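Local coordinates for protein FimX (Pseudomonas aeruginosa PAO1, PDB 3HV8) that carries an EAL domain, a curled sheet wrapped in helices, whose pocket binds C2E, at residues 143-148 with 172-177. Numbering follows the deposited sequence.
With C2E (9,9'-[(2R,3R,3aS,5S,7aR,9R,10R,10aS,12S,14aR)-3,5,10,12-tetrahydroxy-5,12-dioxidooctahydro-2H,7H-difuro[3,2-d:3',2'-j][1,3,7,9,2,8]tetraoxadiphosphacyclododecine-2,9-diyl]bis(2-amino-1,9-dihydro-6H-purin-6-one)), chain B.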
loop_
_atom_site.group_PDB
_atom_site.type_symbol
_atom_site.label_atom_id
_atom_site.label_comp_id
_atom_site.label_asym_id
_atom_site.label_seq_id
_atom_site.Cartn_x
_atom_site.Cartn_y
_atom_site.Cartn_z
ATOM N N ILE A 143 0.747 -5.471 -1.479
ATOM C CA ILE A 143 -0.067 -6.498 -2.074
ATOM C C ILE A 143 -1.175 -6.846 -1.079
ATOM O O ILE A 143 -0.902 -6.999 0.112
ATOM C CB ILE A 143 0.830 -7.744 -2.311
ATOM C CG1 ILE A 143 2.043 -7.356 -3.170
ATOM C CG2 ILE A 143 0.024 -8.888 -2.929
ATOM C CD1 ILE A 143 3.180 -8.403 -3.201
ATOM N N SER A 144 -2.420 -6.975 -1.524
ATOM C CA SER A 144 -3.494 -7.368 -0.614
ATOM C C SER A 144 -3.304 -8.801 -0.137
ATOM O O SER A 144 -2.708 -9.639 -0.827
ATOM C CB SER A 144 -4.872 -7.215 -1.276
ATOM O OG SER A 144 -5.093 -8.276 -2.197
ATOM N N GLU A 145 -3.834 -9.073 1.044
ATOM C CA GLU A 145 -3.793 -10.426 1.574
ATOM C C GLU A 145 -4.450 -11.407 0.614
ATOM O O GLU A 145 -3.924 -12.498 0.382
ATOM C CB GLU A 145 -4.469 -10.487 2.934
ATOM C CG GLU A 145 -4.561 -11.906 3.490
ATOM C CD GLU A 145 -5.037 -11.913 4.923
ATOM O OE1 GLU A 145 -6.259 -11.844 5.164
ATOM O OE2 GLU A 145 -4.164 -11.968 5.815
ATOM N N ALA A 146 -5.592 -11.023 0.055
ATOM C CA ALA A 146 -6.290 -11.925 -0.842
ATOM C C ALA A 146 -5.401 -12.263 -2.036
ATOM O O ALA A 146 -5.266 -13.432 -2.408
ATOM C CB ALA A 146 -7.592 -11.292 -1.307
ATOM N N ASP A 147 -4.756 -11.257 -2.619
ATOM C CA ASP A 147 -3.892 -11.510 -3.785
ATOM C C ASP A 147 -2.621 -12.285 -3.437
ATOM O O ASP A 147 -2.172 -13.142 -4.211
ATOM C CB ASP A 147 -3.540 -10.207 -4.502
ATOM C CG ASP A 147 -4.705 -9.655 -5.258
ATOM O OD1 ASP A 147 -4.675 -8.465 -5.621
ATOM O OD2 ASP A 147 -5.658 -10.427 -5.470
ATOM N N ALA A 148 -2.029 -11.992 -2.284
ATOM C CA ALA A 148 -0.832 -12.705 -1.862
ATOM C C ALA A 148 -1.115 -14.191 -1.747
ATOM O O ALA A 148 -0.269 -15.022 -2.064
ATOM C CB ALA A 148 -0.369 -12.188 -0.515
ATOM N N SER A 172 -1.270 -5.877 2.759
ATOM C CA SER A 172 -2.340 -5.080 3.335
ATOM C C SER A 172 -3.607 -5.908 3.503
ATOM O O SER A 172 -3.691 -7.046 3.019
ATOM C CB SER A 172 -2.628 -3.866 2.468
ATOM O OG SER A 172 -3.053 -4.254 1.175
ATOM N N GLN A 173 -4.584 -5.341 4.194
ATOM C CA GLN A 173 -5.822 -6.039 4.528
ATOM C C GLN A 173 -5.555 -7.360 5.236
ATOM O O GLN A 173 -6.288 -8.317 5.095
ATOM C CB GLN A 173 -6.709 -6.204 3.286
ATOM C CG GLN A 173 -7.181 -4.851 2.733
ATOM C CD GLN A 173 -7.799 -4.933 1.341
ATOM O OE1 GLN A 173 -7.994 -6.014 0.792
ATOM N NE2 GLN A 173 -8.099 -3.778 0.763
ATOM N N PHE A 174 -4.508 -7.387 6.051
ATOM C CA PHE A 174 -4.065 -8.621 6.690
ATOM C C PHE A 174 -4.979 -9.041 7.833
ATOM O O PHE A 174 -5.494 -8.193 8.591
ATOM C CB PHE A 174 -2.645 -8.429 7.238
ATOM C CG PHE A 174 -2.051 -9.663 7.868
ATOM C CD1 PHE A 174 -1.307 -10.553 7.111
ATOM C CD2 PHE A 174 -2.207 -9.900 9.240
ATOM C CE1 PHE A 174 -0.745 -11.679 7.689
ATOM C CE2 PHE A 174 -1.656 -11.036 9.826
ATOM C CZ PHE A 174 -0.923 -11.921 9.050
ATOM N N GLY A 175 -5.169 -10.354 7.939
ATOM C CA GLY A 175 -5.756 -10.958 9.125
ATOM C C GLY A 175 -7.128 -11.572 8.936
ATOM O O GLY A 175 -7.721 -12.074 9.894
ATOM N N CYS A 176 -7.615 -11.584 7.697
ATOM C CA CYS A 176 -8.987 -12.008 7.415
ATOM C C CYS A 176 -9.080 -13.435 6.893
ATOM O O CYS A 176 -10.130 -14.065 7.007
ATOM C CB CYS A 176 -9.624 -11.082 6.381
ATOM S SG CYS A 176 -9.765 -9.373 6.903
ATOM N N SER A 177 -8.002 -13.949 6.313
ATOM C CA SER A 177 -8.008 -15.324 5.820
ATOM C C SER A 177 -7.983 -16.310 7.002
ATOM O O SER A 177 -7.820 -15.904 8.157
ATOM C CB SER A 177 -6.835 -15.570 4.886
ATOM O OG SER A 177 -5.612 -15.308 5.545
HETATM P P1 C2E B . -7.180 0.066 0.496
HETATM O O2P C2E B . -6.237 -0.862 1.392
HETATM O O1P C2E B . -8.561 -0.172 0.962
HETATM O "O5'" C2E B . -6.970 1.631 0.716
HETATM C "C5'" C2E B . -7.606 2.232 1.861
HETATM C "C4'" C2E B . -8.958 2.903 1.539
HETATM O "O4'" C2E B . -9.460 3.531 2.743
HETATM C "C3'" C2E B . -8.634 4.046 0.587
HETATM O "O3'" C2E B . -9.698 4.184 -0.368
HETATM C "C2'" C2E B . -8.484 5.280 1.507
HETATM O "O2'" C2E B . -8.821 6.503 0.879
HETATM C "C1'" C2E B . -9.496 4.944 2.602
HETATM N N9 C2E B . -9.221 5.549 3.897
HETATM C C8 C2E B . -8.033 6.088 4.331
HETATM N N7 C2E B . -8.120 6.371 5.611
HETATM C C5 C2E B . -9.373 6.045 6.045
HETATM C C6 C2E B . -10.025 6.135 7.295
HETATM O O6 C2E B . -9.463 6.535 8.316
HETATM N N1 C2E B . -11.302 5.728 7.338
HETATM C C2 C2E B . -11.947 5.253 6.239
HETATM N N2 C2E B . -13.251 4.851 6.364
HETATM N N3 C2E B . -11.353 5.163 5.071
HETATM C C4 C2E B . -10.079 5.541 4.953
HETATM P P11 C2E B . -9.274 4.379 -1.908
HETATM O O21 C2E B . -10.593 4.583 -2.741
HETATM O O11 C2E B . -8.263 5.446 -2.050
HETATM O O5A C2E B . -8.561 3.016 -2.296
HETATM C C5A C2E B . -9.319 1.800 -2.253
HETATM C C4A C2E B . -8.504 0.640 -2.819
HETATM O O4A C2E B . -8.175 0.917 -4.189
HETATM C C3A C2E B . -7.157 0.408 -2.131
HETATM O O3A C2E B . -7.258 -0.444 -0.997
HETATM C C2A C2E B . -6.411 -0.363 -3.223
HETATM O O2A C2E B . -6.875 -1.723 -3.280
HETATM C C1A C2E B . -6.931 0.320 -4.493
HETATM N N91 C2E B . -5.991 1.364 -4.883
HETATM C C81 C2E B . -5.969 2.677 -4.507
HETATM N N71 C2E B . -4.959 3.259 -5.093
HETATM C C51 C2E B . -4.331 2.373 -5.923
HETATM C C61 C2E B . -3.242 2.420 -6.817
HETATM O O61 C2E B . -2.510 3.410 -6.942
HETATM N N11 C2E B . -2.964 1.264 -7.474
HETATM C C21 C2E B . -3.685 0.113 -7.303
HETATM N N21 C2E B . -3.309 -1.017 -7.972
HETATM N N31 C2E B . -4.680 0.045 -6.459
HETATM C C41 C2E B . -5.014 1.155 -5.791
HETATM O O HOH W 1 -7.314 -8.730 0.870
#
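Glu-145 OE1 accepts two backbone N-H groups from the loop 175-177. Cys-176 N lies 2.9 Å from Glu-145 OE1 and uses the oxygen's syn lone pair. Ser-177 N meets it from above the carboxylate plane, 3.0 Å from Glu-145 OE1. The other oxygen, Glu-145 OE2, takes Gly-175 N at 2.9 Å in a nearly straight bond (172°). Three successive amides thus hold one carboxylate and fix its rotation. The side chain gets there stretched out, with CG anti to the backbone N (chi1 175°) and chi2 also anti. OE2 lies obliquely against the Phe-174 ring, 3.4 Å from Phe-174 CD1. Pro-180 also touches Glu-145, and Phe-181 packs edge-to-face with Phe-174.

The backbones join as neighbouring parallel strands of the EAL barrel, at their ends. Ser-172 N donates to Ile-143 O, and Glu-145 N donates to Ser-172 O at 2.8 Å. Ser-144 ends its strand and N-caps the following helix: its OG accepts from Asp-147 N at 3.0 Å. Gln-173, a residue of the ligand pocket, sits at the corner where its chain turns. A water accepts from Ala-146 N and donates to Gln-173 OE1, 2.8 Å from that oxygen. The amide end, Gln-173 NE2, points to the ligand and lies 3.5 Å from C2E O2P.

Gly-175 adopts phi 112° with psi near zero, where a CB would press on Phe-174 O. Glycine therefore suits the turn that presents its N-H to Glu-145. The buried carboxylate is met by N-H donors at both oxygens. This is consistent with a charged Glu-145 that fixes the loop after the Gln-173 corner.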